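PDB 3M4A: putative Type I topoisomerase, which binds DNA as a type IB topoisomerase and probably relaxes it by ATP-independent breakage, passage and rejoining of one strand. Local coordinates for residues R121-L126 with R215-T220; T128-V133 with Y150-L155; F169-K174 with Q179-S184. All coordinates share one frame; numbering follows the deposited sequence. Where two conformers were deposited one is given.

Contact 1 (R121-L126 with R215-T220). With nucleotides of chain B.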
loop_
_atom_site.group_PDB
_atom_site.type_symbol
_atom_site.label_atom_id
_atom_site.label_comp_id
_atom_site.label_asym_id
_atom_site.label_seq_id
_atom_site.Cartn_x
_atom_site.Cartn_y
_atom_site.Cartn_z
ATOM N N ARG A 121 -1.911 -10.314 -13.923
ATOM C CA ARG A 121 -2.630 -9.697 -12.814
ATOM C C ARG A 121 -2.372 -10.439 -11.499
ATOM O O ARG A 121 -2.418 -9.823 -10.442
ATOM C CB ARG A 121 -4.126 -9.611 -13.098
ATOM C CG ARG A 121 -4.435 -8.654 -14.234
ATOM C CD ARG A 121 -5.927 -8.608 -14.527
ATOM N NE ARG A 121 -6.681 -8.026 -13.427
ATOM C CZ ARG A 121 -6.952 -6.731 -13.255
ATOM N NH1 ARG A 121 -6.564 -5.808 -14.126
ATOM N NH2 ARG A 121 -7.638 -6.365 -12.187
ATOM N N LYS A 122 -2.126 -11.742 -11.553
ATOM C CA LYS A 122 -1.803 -12.480 -10.314
ATOM C C LYS A 122 -0.417 -12.066 -9.768
ATOM O O LYS A 122 -0.241 -11.798 -8.550
ATOM C CB LYS A 122 -1.882 -13.990 -10.535
ATOM C CG LYS A 122 -1.477 -14.778 -9.295
ATOM C CD LYS A 122 -2.001 -16.196 -9.264
ATOM C CE LYS A 122 -1.723 -16.840 -7.908
ATOM N NZ LYS A 122 -2.461 -18.135 -7.754
ATOM N N VAL A 123 0.565 -11.975 -10.658
ATOM C CA VAL A 123 1.909 -11.538 -10.244
ATOM C C VAL A 123 1.850 -10.093 -9.729
ATOM O O VAL A 123 2.463 -9.770 -8.707
ATOM C CB VAL A 123 2.966 -11.707 -11.346
ATOM C CG1 VAL A 123 4.342 -11.307 -10.842
ATOM C CG2 VAL A 123 3.022 -13.172 -11.796
ATOM N N MET A 124 1.091 -9.228 -10.406
ATOM C CA MET A 124 0.915 -7.848 -9.931
ATOM C C MET A 124 0.156 -7.757 -8.607
ATOM O O MET A 124 0.475 -6.907 -7.781
ATOM C CB MET A 124 0.287 -6.971 -11.008
ATOM C CG MET A 124 1.261 -6.752 -12.121
ATOM S SD MET A 124 0.743 -5.623 -13.429
ATOM C CE MET A 124 -0.697 -6.444 -14.077
ATOM N N ALA A 125 -0.822 -8.630 -8.403
ATOM C CA ALA A 125 -1.508 -8.696 -7.107
ATOM C C ALA A 125 -0.536 -9.109 -5.994
ATOM O O ALA A 125 -0.607 -8.573 -4.869
ATOM C CB ALA A 125 -2.708 -9.668 -7.178
ATOM N N LEU A 126 0.354 -10.059 -6.280
ATOM C CA LEU A 126 1.373 -10.490 -5.309
ATOM C C LEU A 126 2.318 -9.318 -4.982
ATOM O O LEU A 126 2.661 -9.053 -3.814
ATOM C CB LEU A 126 2.176 -11.670 -5.869
ATOM C CG LEU A 126 1.444 -13.007 -6.003
ATOM C CD1 LEU A 126 2.221 -13.978 -6.894
ATOM C CD2 LEU A 126 1.271 -13.610 -4.592
ATOM N N ARG A 215 7.769 -13.407 -19.424
ATOM C CA ARG A 215 8.305 -12.044 -19.412
ATOM C C ARG A 215 8.288 -11.462 -18.003
ATOM O O ARG A 215 7.620 -11.996 -17.119
ATOM C CB ARG A 215 7.508 -11.129 -20.355
ATOM C CG ARG A 215 6.036 -10.967 -19.997
ATOM C CD ARG A 215 5.288 -10.027 -20.945
ATOM N NE ARG A 215 3.896 -9.847 -20.540
ATOM C CZ ARG A 215 3.492 -9.038 -19.559
ATOM N NH1 ARG A 215 4.374 -8.318 -18.874
ATOM N NH2 ARG A 215 2.207 -8.945 -19.261
ATOM N N ARG A 216 8.994 -10.353 -17.817
ATOM C CA ARG A 216 9.009 -9.650 -16.537
ATOM C C ARG A 216 7.805 -8.741 -16.370
ATOM O O ARG A 216 7.256 -8.224 -17.347
ATOM C CB ARG A 216 10.244 -8.765 -16.427
ATOM C CG ARG A 216 11.534 -9.477 -16.171
ATOM C CD ARG A 216 12.668 -8.475 -16.124
ATOM N NE ARG A 216 12.419 -7.472 -15.094
ATOM C CZ ARG A 216 12.984 -6.268 -15.045
ATOM N NH1 ARG A 216 13.883 -5.884 -15.948
ATOM N NH2 ARG A 216 12.647 -5.441 -14.069
ATOM N N ILE A 217 7.416 -8.512 -15.120
ATOM C CA ILE A 217 6.557 -7.385 -14.783
ATOM C C ILE A 217 7.463 -6.194 -14.436
ATOM O O ILE A 217 8.216 -6.243 -13.456
ATOM C CB ILE A 217 5.648 -7.670 -13.567
ATOM C CG1 ILE A 217 4.768 -8.901 -13.819
ATOM C CG2 ILE A 217 4.816 -6.437 -13.236
ATOM C CD1 ILE A 217 3.815 -8.771 -15.019
ATOM N N HIS A 218 7.396 -5.143 -15.243
ATOM C CA HIS A 218 8.161 -3.926 -15.024
ATOM C C HIS A 218 7.341 -2.893 -14.256
ATOM O O HIS A 218 6.123 -3.004 -14.145
ATOM C CB HIS A 218 8.591 -3.327 -16.374
ATOM C CG HIS A 218 9.448 -4.240 -17.201
ATOM N ND1 HIS A 218 10.823 -4.163 -17.215
ATOM C CD2 HIS A 218 9.123 -5.233 -18.064
ATOM C CE1 HIS A 218 11.307 -5.071 -18.046
ATOM N NE2 HIS A 218 10.297 -5.739 -18.568
ATOM N N SER A 219 8.017 -1.866 -13.753
ATOM C CA SER A 219 7.363 -0.804 -12.985
ATOM C C SER A 219 6.180 -0.141 -13.702
ATOM O O SER A 219 5.152 0.109 -13.093
ATOM C CB SER A 219 8.389 0.253 -12.548
ATOM O OG SER A 219 8.976 0.912 -13.667
ATOM N N THR A 220 6.303 0.147 -14.996
ATOM C CA THR A 220 5.207 0.812 -15.708
ATOM C C THR A 220 3.903 0.006 -15.669
ATOM O O THR A 220 2.841 0.552 -15.385
ATOM C CB THR A 220 5.587 1.111 -17.161
ATOM O OG1 THR A 220 6.795 1.878 -17.172
ATOM C CG2 THR A 220 4.453 1.898 -17.877
ATOM P P DG B 9 -3.049 -19.684 -4.214
ATOM O OP1 DG B 9 -2.180 -19.018 -5.229
ATOM O OP2 DG B 9 -2.449 -20.553 -3.182
ATOM O "O5'" DG B 9 -3.942 -18.606 -3.446
ATOM C "C5'" DG B 9 -4.678 -17.639 -4.154
ATOM C "C4'" DG B 9 -5.841 -17.123 -3.322
ATOM O "O4'" DG B 9 -6.829 -18.144 -3.042
ATOM C "C3'" DG B 9 -5.439 -16.647 -1.931
ATOM O "O3'" DG B 9 -6.183 -15.484 -1.634
ATOM C "C2'" DG B 9 -5.684 -17.861 -1.019
ATOM C "C1'" DG B 9 -6.927 -18.451 -1.627
ATOM N N9 DG B 9 -7.076 -19.900 -1.633
ATOM C C8 DG B 9 -6.113 -20.814 -1.926
ATOM N N7 DG B 9 -6.519 -22.050 -1.954
ATOM C C5 DG B 9 -7.860 -21.948 -1.661
ATOM C C6 DG B 9 -8.843 -22.950 -1.551
ATOM O O6 DG B 9 -8.743 -24.171 -1.704
ATOM N N1 DG B 9 -10.067 -22.404 -1.240
ATOM C C2 DG B 9 -10.334 -21.069 -1.060
ATOM N N2 DG B 9 -11.590 -20.708 -0.763
ATOM N N3 DG B 9 -9.427 -20.124 -1.191
ATOM C C4 DG B 9 -8.218 -20.639 -1.453
#

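Contact 2 (T128-V133 with Y150-L155). With ACY (acetic acid), chain D; nucleotides of chain B.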
loop_
_atom_site.group_PDB
_atom_site.type_symbol
_atom_site.label_atom_id
_atom_site.label_comp_id
_atom_site.label_asym_id
_atom_site.label_seq_id
_atom_site.Cartn_x
_atom_site.Cartn_y
_atom_site.Cartn_z
ATOM N N THR A 128 1.610 -6.124 -5.261
ATOM C CA THR A 128 0.819 -5.127 -4.544
ATOM C C THR A 128 0.695 -5.537 -3.081
ATOM O O THR A 128 0.799 -4.701 -2.187
ATOM C CB THR A 128 -0.559 -4.926 -5.168
ATOM O OG1 THR A 128 -0.400 -4.485 -6.523
ATOM C CG2 THR A 128 -1.333 -3.846 -4.411
ATOM N N ARG A 129 0.496 -6.824 -2.829
ATOM C CA ARG A 129 0.494 -7.293 -1.434
ATOM C C ARG A 129 1.834 -7.002 -0.774
ATOM O O ARG A 129 1.886 -6.569 0.368
ATOM C CB ARG A 129 0.125 -8.777 -1.314
ATOM C CG ARG A 129 0.064 -9.256 0.134
ATOM C CD ARG A 129 -0.551 -10.623 0.225
ATOM N NE ARG A 129 -1.980 -10.544 -0.070
ATOM C CZ ARG A 129 -2.798 -11.591 -0.101
ATOM N NH1 ARG A 129 -2.377 -12.804 0.211
ATOM N NH2 ARG A 129 -4.071 -11.396 -0.388
ATOM N N LEU A 130 2.929 -7.234 -1.476
ATOM C CA LEU A 130 4.259 -6.917 -0.908
ATOM C C LEU A 130 4.464 -5.414 -0.605
ATOM O O LEU A 130 5.050 -5.071 0.411
ATOM C CB LEU A 130 5.364 -7.439 -1.813
ATOM C CG LEU A 130 5.481 -8.969 -1.811
ATOM C CD1 LEU A 130 6.326 -9.464 -2.980
ATOM C CD2 LEU A 130 6.070 -9.422 -0.462
ATOM N N LEU A 131 3.964 -4.540 -1.475
ATOM C CA LEU A 131 3.982 -3.086 -1.203
ATOM C C LEU A 131 3.217 -2.767 0.075
ATOM O O LEU A 131 3.660 -1.969 0.904
ATOM C CB LEU A 131 3.363 -2.304 -2.357
ATOM C CG LEU A 131 4.031 -2.280 -3.721
ATOM C CD1 LEU A 131 3.138 -1.622 -4.793
ATOM C CD2 LEU A 131 5.412 -1.616 -3.648
ATOM N N HIS A 132 2.057 -3.409 0.233
ATOM C CA HIS A 132 1.182 -3.162 1.350
ATOM C C HIS A 132 1.779 -3.656 2.665
ATOM O O HIS A 132 1.844 -2.894 3.636
ATOM C CB HIS A 132 -0.155 -3.844 1.078
ATOM C CG HIS A 132 -1.186 -3.657 2.158
ATOM N ND1 HIS A 132 -2.226 -4.544 2.317
ATOM C CD2 HIS A 132 -1.349 -2.706 3.108
ATOM C CE1 HIS A 132 -2.993 -4.144 3.315
ATOM N NE2 HIS A 132 -2.484 -3.029 3.816
ATOM N N VAL A 133 2.174 -4.931 2.712
ATOM C CA VAL A 133 2.560 -5.551 3.975
ATOM C C VAL A 133 4.041 -5.378 4.307
ATOM O O VAL A 133 4.436 -5.570 5.469
ATOM C CB VAL A 133 2.148 -7.065 4.052
ATOM C CG1 VAL A 133 0.666 -7.246 3.665
ATOM C CG2 VAL A 133 3.035 -7.938 3.195
ATOM N N TYR A 150 18.187 -1.549 -5.968
ATOM C CA TYR A 150 16.976 -2.274 -6.321
ATOM C C TYR A 150 15.743 -1.834 -5.551
ATOM O O TYR A 150 15.850 -1.244 -4.479
ATOM C CB TYR A 150 17.200 -3.765 -6.111
ATOM C CG TYR A 150 18.401 -4.287 -6.846
ATOM C CD1 TYR A 150 19.627 -4.420 -6.206
ATOM C CD2 TYR A 150 18.316 -4.606 -8.189
ATOM C CE1 TYR A 150 20.734 -4.888 -6.887
ATOM C CE2 TYR A 150 19.412 -5.083 -8.878
ATOM C CZ TYR A 150 20.616 -5.216 -8.231
ATOM O OH TYR A 150 21.703 -5.708 -8.935
ATOM N N GLY A 151 14.589 -2.087 -6.165
ATOM C CA GLY A 151 13.283 -1.900 -5.565
ATOM C C GLY A 151 12.468 -3.115 -5.937
ATOM O O GLY A 151 12.976 -4.023 -6.566
ATOM N N LEU A 152 11.197 -3.143 -5.586
ATOM C CA LEU A 152 10.417 -4.366 -5.775
ATOM C C LEU A 152 10.444 -4.882 -7.223
ATOM O O LEU A 152 10.676 -6.073 -7.456
ATOM C CB LEU A 152 8.982 -4.139 -5.312
ATOM C CG LEU A 152 8.104 -5.389 -5.337
ATOM C CD1 LEU A 152 8.565 -6.410 -4.295
ATOM C CD2 LEU A 152 6.631 -4.984 -5.125
ATOM N N SER A 153 10.218 -3.993 -8.190
ATOM C CA SER A 153 10.057 -4.406 -9.593
ATOM C C SER A 153 11.374 -4.790 -10.264
ATOM O O SER A 153 11.367 -5.370 -11.348
ATOM C CB SER A 153 9.322 -3.348 -10.409
ATOM O OG SER A 153 10.099 -2.188 -10.618
ATOM N N THR A 154 12.493 -4.475 -9.614
ATOM C CA THR A 154 13.821 -4.776 -10.126
ATOM C C THR A 154 14.560 -5.834 -9.283
ATOM O O THR A 154 15.747 -6.067 -9.476
ATOM C CB THR A 154 14.636 -3.462 -10.270
ATOM O OG1 THR A 154 14.685 -2.765 -9.024
ATOM C CG2 THR A 154 13.952 -2.567 -11.296
ATOM N N LEU A 155 13.840 -6.526 -8.392
ATOM C CA LEU A 155 14.464 -7.565 -7.599
ATOM C C LEU A 155 14.870 -8.738 -8.473
ATOM O O LEU A 155 14.212 -9.063 -9.459
ATOM C CB LEU A 155 13.563 -8.108 -6.479
ATOM C CG LEU A 155 13.232 -7.200 -5.305
ATOM C CD1 LEU A 155 12.477 -8.004 -4.248
ATOM C CD2 LEU A 155 14.494 -6.583 -4.717
HETATM C C ACY D . -2.909 -6.966 -0.253
HETATM O O ACY D . -3.184 -8.088 -0.742
HETATM O OXT ACY D . -2.473 -6.828 0.911
HETATM C CH3 ACY D . -3.126 -5.746 -1.094
ATOM P P DC B 10 -5.867 -14.659 -0.302
ATOM O OP1 DC B 10 -6.345 -13.294 -0.494
ATOM O OP2 DC B 10 -4.465 -14.842 0.140
ATOM O "O5'" DC B 10 -6.790 -15.325 0.810
ATOM C "C5'" DC B 10 -8.219 -15.245 0.669
ATOM C "C4'" DC B 10 -8.878 -16.132 1.697
ATOM O "O4'" DC B 10 -8.590 -17.533 1.401
ATOM C "C3'" DC B 10 -8.420 -15.908 3.140
ATOM O "O3'" DC B 10 -9.512 -16.034 4.023
ATOM C "C2'" DC B 10 -7.448 -17.040 3.383
ATOM C "C1'" DC B 10 -8.179 -18.135 2.628
ATOM N N1 DC B 10 -7.385 -19.332 2.305
ATOM C C2 DC B 10 -8.077 -20.539 2.139
ATOM O O2 DC B 10 -9.316 -20.560 2.272
ATOM N N3 DC B 10 -7.375 -21.653 1.857
ATOM C C4 DC B 10 -6.050 -21.614 1.738
ATOM N N4 DC B 10 -5.419 -22.748 1.445
ATOM C C5 DC B 10 -5.328 -20.392 1.893
ATOM C C6 DC B 10 -6.031 -19.291 2.183
#

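Contact 3 (F169-K174 with Q179-S184)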
loop_
_atom_site.group_PDB
_atom_site.type_symbol
_atom_site.label_atom_id
_atom_site.label_comp_id
_atom_site.label_asym_id
_atom_site.label_seq_id
_atom_site.Cartn_x
_atom_site.Cartn_y
_atom_site.Cartn_z
ATOM N N PHE A 169 13.634 -11.038 2.293
ATOM C CA PHE A 169 14.309 -10.307 1.231
ATOM C C PHE A 169 15.535 -9.623 1.809
ATOM O O PHE A 169 15.456 -9.033 2.875
ATOM C CB PHE A 169 13.379 -9.226 0.685
ATOM C CG PHE A 169 12.115 -9.757 0.086
ATOM C CD1 PHE A 169 12.046 -10.062 -1.266
ATOM C CD2 PHE A 169 10.984 -9.935 0.868
ATOM C CE1 PHE A 169 10.870 -10.542 -1.826
ATOM C CE2 PHE A 169 9.802 -10.415 0.297
ATOM C CZ PHE A 169 9.751 -10.702 -1.042
ATOM N N ARG A 170 16.662 -9.681 1.096
ATOM C CA ARG A 170 17.894 -8.986 1.495
ATOM C C ARG A 170 18.483 -8.395 0.211
ATOM O O ARG A 170 18.806 -9.126 -0.693
ATOM C CB ARG A 170 18.883 -9.965 2.142
ATOM C CG ARG A 170 18.413 -10.549 3.468
ATOM C CD ARG A 170 19.527 -11.304 4.247
ATOM N NE ARG A 170 18.937 -12.024 5.378
ATOM C CZ ARG A 170 18.807 -11.567 6.627
ATOM N NH1 ARG A 170 19.279 -10.386 6.996
ATOM N NH2 ARG A 170 18.201 -12.326 7.539
ATOM N N PHE A 171 18.528 -7.073 0.113
ATOM C CA PHE A 171 18.966 -6.418 -1.117
ATOM C C PHE A 171 19.506 -5.024 -0.845
ATOM O O PHE A 171 19.198 -4.422 0.184
ATOM C CB PHE A 171 17.830 -6.357 -2.146
ATOM C CG PHE A 171 16.643 -5.555 -1.708
ATOM C CD1 PHE A 171 16.481 -4.235 -2.124
ATOM C CD2 PHE A 171 15.657 -6.128 -0.922
ATOM C CE1 PHE A 171 15.388 -3.495 -1.722
ATOM C CE2 PHE A 171 14.557 -5.395 -0.515
ATOM C CZ PHE A 171 14.418 -4.075 -0.919
ATOM N N LYS A 172 20.319 -4.526 -1.774
ATOM C CA LYS A 172 20.780 -3.135 -1.745
ATOM C C LYS A 172 19.659 -2.257 -2.271
ATOM O O LYS A 172 19.306 -2.340 -3.449
ATOM C CB LYS A 172 22.038 -2.956 -2.606
ATOM C CG LYS A 172 22.600 -1.537 -2.591
ATOM C CD LYS A 172 23.849 -1.361 -3.464
ATOM C CE LYS A 172 24.969 -2.314 -3.068
ATOM N NZ LYS A 172 26.330 -1.739 -3.270
ATOM N N GLY A 173 19.083 -1.432 -1.397
ATOM C CA GLY A 173 18.004 -0.542 -1.793
ATOM C C GLY A 173 18.490 0.855 -2.139
ATOM O O GLY A 173 19.697 1.088 -2.286
ATOM N N LYS A 174 17.542 1.778 -2.245
ATOM C CA LYS A 174 17.838 3.157 -2.649
ATOM C C LYS A 174 18.907 3.786 -1.768
ATOM O O LYS A 174 18.914 3.623 -0.542
ATOM C CB LYS A 174 16.577 4.025 -2.651
ATOM C CG LYS A 174 16.708 5.269 -3.529
ATOM C CD LYS A 174 15.427 6.073 -3.564
ATOM C CE LYS A 174 15.548 7.264 -4.507
ATOM N NZ LYS A 174 14.504 8.299 -4.205
ATOM N N GLN A 179 18.778 -3.342 2.764
ATOM C CA GLN A 179 17.370 -3.488 3.117
ATOM C C GLN A 179 17.092 -4.937 3.500
ATOM O O GLN A 179 17.622 -5.870 2.886
ATOM C CB GLN A 179 16.434 -3.114 1.965
ATOM C CG GLN A 179 16.563 -1.706 1.390
ATOM C CD GLN A 179 15.603 -0.689 1.996
ATOM O OE1 GLN A 179 15.398 0.402 1.276
ATOM N NE2 GLN A 179 15.053 -0.875 3.088
ATOM N N HIS A 180 16.265 -5.094 4.537
ATOM C CA HIS A 180 15.768 -6.392 4.969
ATOM C C HIS A 180 14.252 -6.297 5.146
ATOM O O HIS A 180 13.765 -5.392 5.823
ATOM C CB HIS A 180 16.451 -6.771 6.286
ATOM C CG HIS A 180 17.940 -6.574 6.254
ATOM N ND1 HIS A 180 18.808 -7.547 5.811
ATOM C CD2 HIS A 180 18.704 -5.496 6.549
ATOM C CE1 HIS A 180 20.047 -7.083 5.861
ATOM N NE2 HIS A 180 20.011 -5.842 6.301
ATOM N N LYS A 181 13.523 -7.243 4.570
ATOM C CA LYS A 181 12.078 -7.270 4.684
ATOM C C LYS A 181 11.648 -8.711 4.816
ATOM O O LYS A 181 12.354 -9.590 4.388
ATOM C CB LYS A 181 11.457 -6.665 3.436
ATOM C CG LYS A 181 11.906 -5.225 3.230
ATOM C CD LYS A 181 11.163 -4.545 2.132
ATOM C CE LYS A 181 11.524 -3.076 2.057
ATOM N NZ LYS A 181 10.968 -2.241 3.175
ATOM N N ALA A 182 10.494 -8.933 5.427
ATOM C CA ALA A 182 10.017 -10.306 5.629
ATOM C C ALA A 182 8.513 -10.325 5.687
ATOM O O ALA A 182 7.888 -9.365 6.118
ATOM C CB ALA A 182 10.597 -10.900 6.910
ATOM N N THR A 183 7.941 -11.454 5.280
ATOM C CA THR A 183 6.476 -11.636 5.284
ATOM C C THR A 183 6.143 -13.006 5.865
ATOM O O THR A 183 6.987 -13.889 5.866
ATOM C CB THR A 183 5.853 -11.523 3.857
ATOM O OG1 THR A 183 6.346 -12.553 3.001
ATOM C CG2 THR A 183 6.152 -10.134 3.245
ATOM N N SER A 184 4.910 -13.155 6.341
ATOM C CA SER A 184 4.440 -14.393 6.959
ATOM C C SER A 184 3.226 -15.001 6.264
ATOM O O SER A 184 2.761 -16.086 6.663
ATOM C CB SER A 184 4.141 -14.157 8.449
ATOM O OG SER A 184 3.171 -13.121 8.643
HETATM O O HOH W 1 16.757 2.766 0.911
#

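Contact 1 (R121-L126 with R215-T220)
I217 splits its two branches between neighbouring residues of helix 120-134. Its CG1 lies 3.9 Å from V123 CG1, while its CG2 lies 3.7 Å from M124 CG, with the sulfur SD a little farther off. The first torsion of I217 explains the division: CG1 stands beside the backbone N and CG2 anti to it (chi1 -58°), and each carbon faces a different helix residue. V123 presents the branch that is anti to its own backbone N, and M124 crosses the isoleucine at about a right angle, touching with its CG methylene before the chain bends toward CE. No hydrogen bond joins the segments; nearly all of the 130 Å² they bury belongs to V123, M124 and I217.

V123 also packs on L118, and M124 on E221 and Y225 of helix 219-230. Beyond I217, H218 occupies the N-cap position of that helix and lays its CE1 3.4 Å above the guanidinium plane of R216; the carboxylate of D141 takes R216 NH2 on one oxygen and H218 ND1 on the other. On the helix 120-134 side, K122 stretches out almost fully extended and gives NZ to OP1 of DG9 of chain B at 2.7 Å, with the carbonyl oxygens of L113 and A115 as further acceptors for NZ. The contact thus sets helix 120-134 against the link between strand 214-216 and helix 219-230, within the catalytic core of the type IB topoisomerase family, while K122 of the same helix reaches a DNA phosphate.

Contact 2 (T128-V133 with Y150-L155)
L152 enters between L130 and L131 of helix 120-134, one methyl to each. Its CD1 meets L130 CD1 at 4.0 Å with the two side chains at about a right angle; its CD2 meets L131 CD2 at 3.9 Å on a more oblique course. CG of L152 is anti to the backbone N (chi1 -174°), which carries the isopropyl fork out toward the helix. The loop between helix 141-147 and strand 160-163, which carries L152 in a short 3-10 segment, is closed internally: G151 N donates to T154 OG1 at 2.9 Å, and T154 N returns a bond to G151 O.

R129 and H132, one turn apart, turn their flat groups to polar partners instead. The guanidinium of R129 is used along its edge: NE gives an almost straight bond to O of a bound acetic acid molecule (2.8 Å, 174°), while NH1 and NH2 donate to OP2 and OP1 of DC10 of chain B at 2.9 and 3.0 Å, a two-pronged grip on one phosphate. The ring of H132 holds the acid's other oxygen, OXT, in its plane, through ND1 at 2.7 Å. D185 adds a salt bridge to R129 NH1, and H132 NE2 is hydrogen-bonded to E325. A leucine in place of R129 would probably leave the phosphate of DC10 without its paired donors and D185 without its salt-bridge mate.

The acetic acid probably came from the crystallisation liquor; its place between R129 and H132 is consistent with a site that could receive an anion. R129 thus divides its N-H groups between a DNA phosphate and the bound acid, and H132 holds the acid's second oxygen.

Contact 3 (F169-K174 with Q179-S184)
Strands 166-172 and 178-183 form an antiparallel beta hairpin, and F169 with K181 and F171 with Q179 are its two hydrogen-bonded pairs here. Each pair exchanges two backbone bonds. F169 N donates to K181 O (2.9 Å), and K181 N reaches F169 O at 3.1 Å. In the next pair F171 N donates to Q179 O at 3.2 Å, while Q179 N donates to F171 O at 2.8 Å. Between them R170 and H180 make the non-hydrogen-bonded pair; their CA atoms lean on Q179 O and F169 O as CA-H...O contacts, giving each oxygen a second, softer partner. The backbone of R170 bonds instead with H159, just before strand 160-163, which lies on the other side of strand 166-172 in the three-stranded sheet.

Two buried side chains, K181 and Q179, have partners for their polar ends. K181 ends at the carbonyl oxygens of A134 and D277, both accepting from NZ, and makes a cation-pi contact with F136. Q179 bends at chi2, which brings OE1 to a water 2.8 Å away; that water also lies 2.7 Å from K174 O, tying the turn side of the hairpin to the strand. R137 NH1 adds a weak bond to OE1.

On the face carrying F169, F171, Q179 and K181, the apolar part of Q179 serves as a surface for F171. With CG in the cramped position between backbone N and carbonyl carbon (chi1 62°), the F171 ring swings over its neighbour, and Q179 CB sits 3.8 Å from the ring centroid, 17° off the normal, in a CH-pi contact. Past the ring the glutamine chain runs against the bare backbone of G173, whose CA lies 3.7 Å from Q179 CG.

Contacts 1 and 2 share helix 120-134, their centres 10 Å apart, and R216 NH2 probably bonds S153 O at 3.0 Å to connect their second segments. Contact 3, centred 9 Å from contact 2, meets it through Y150 N and K172 O (2.9 Å) and through L130 CD2 and T183 CG2 (3.8 Å). Contacts 1 and 3 do not touch; their centres are 18 Å apart, leaving contact 2 to connect them. In sequence, contacts 2 and 3 both fall within the loop closed by contact 1. K122 of contact 1 and R129 of contact 2 hydrogen-bond the successive phosphates of DG9 and DC10 of chain B; contact 3 remains about 10 Å from the DNA at its nearest atom.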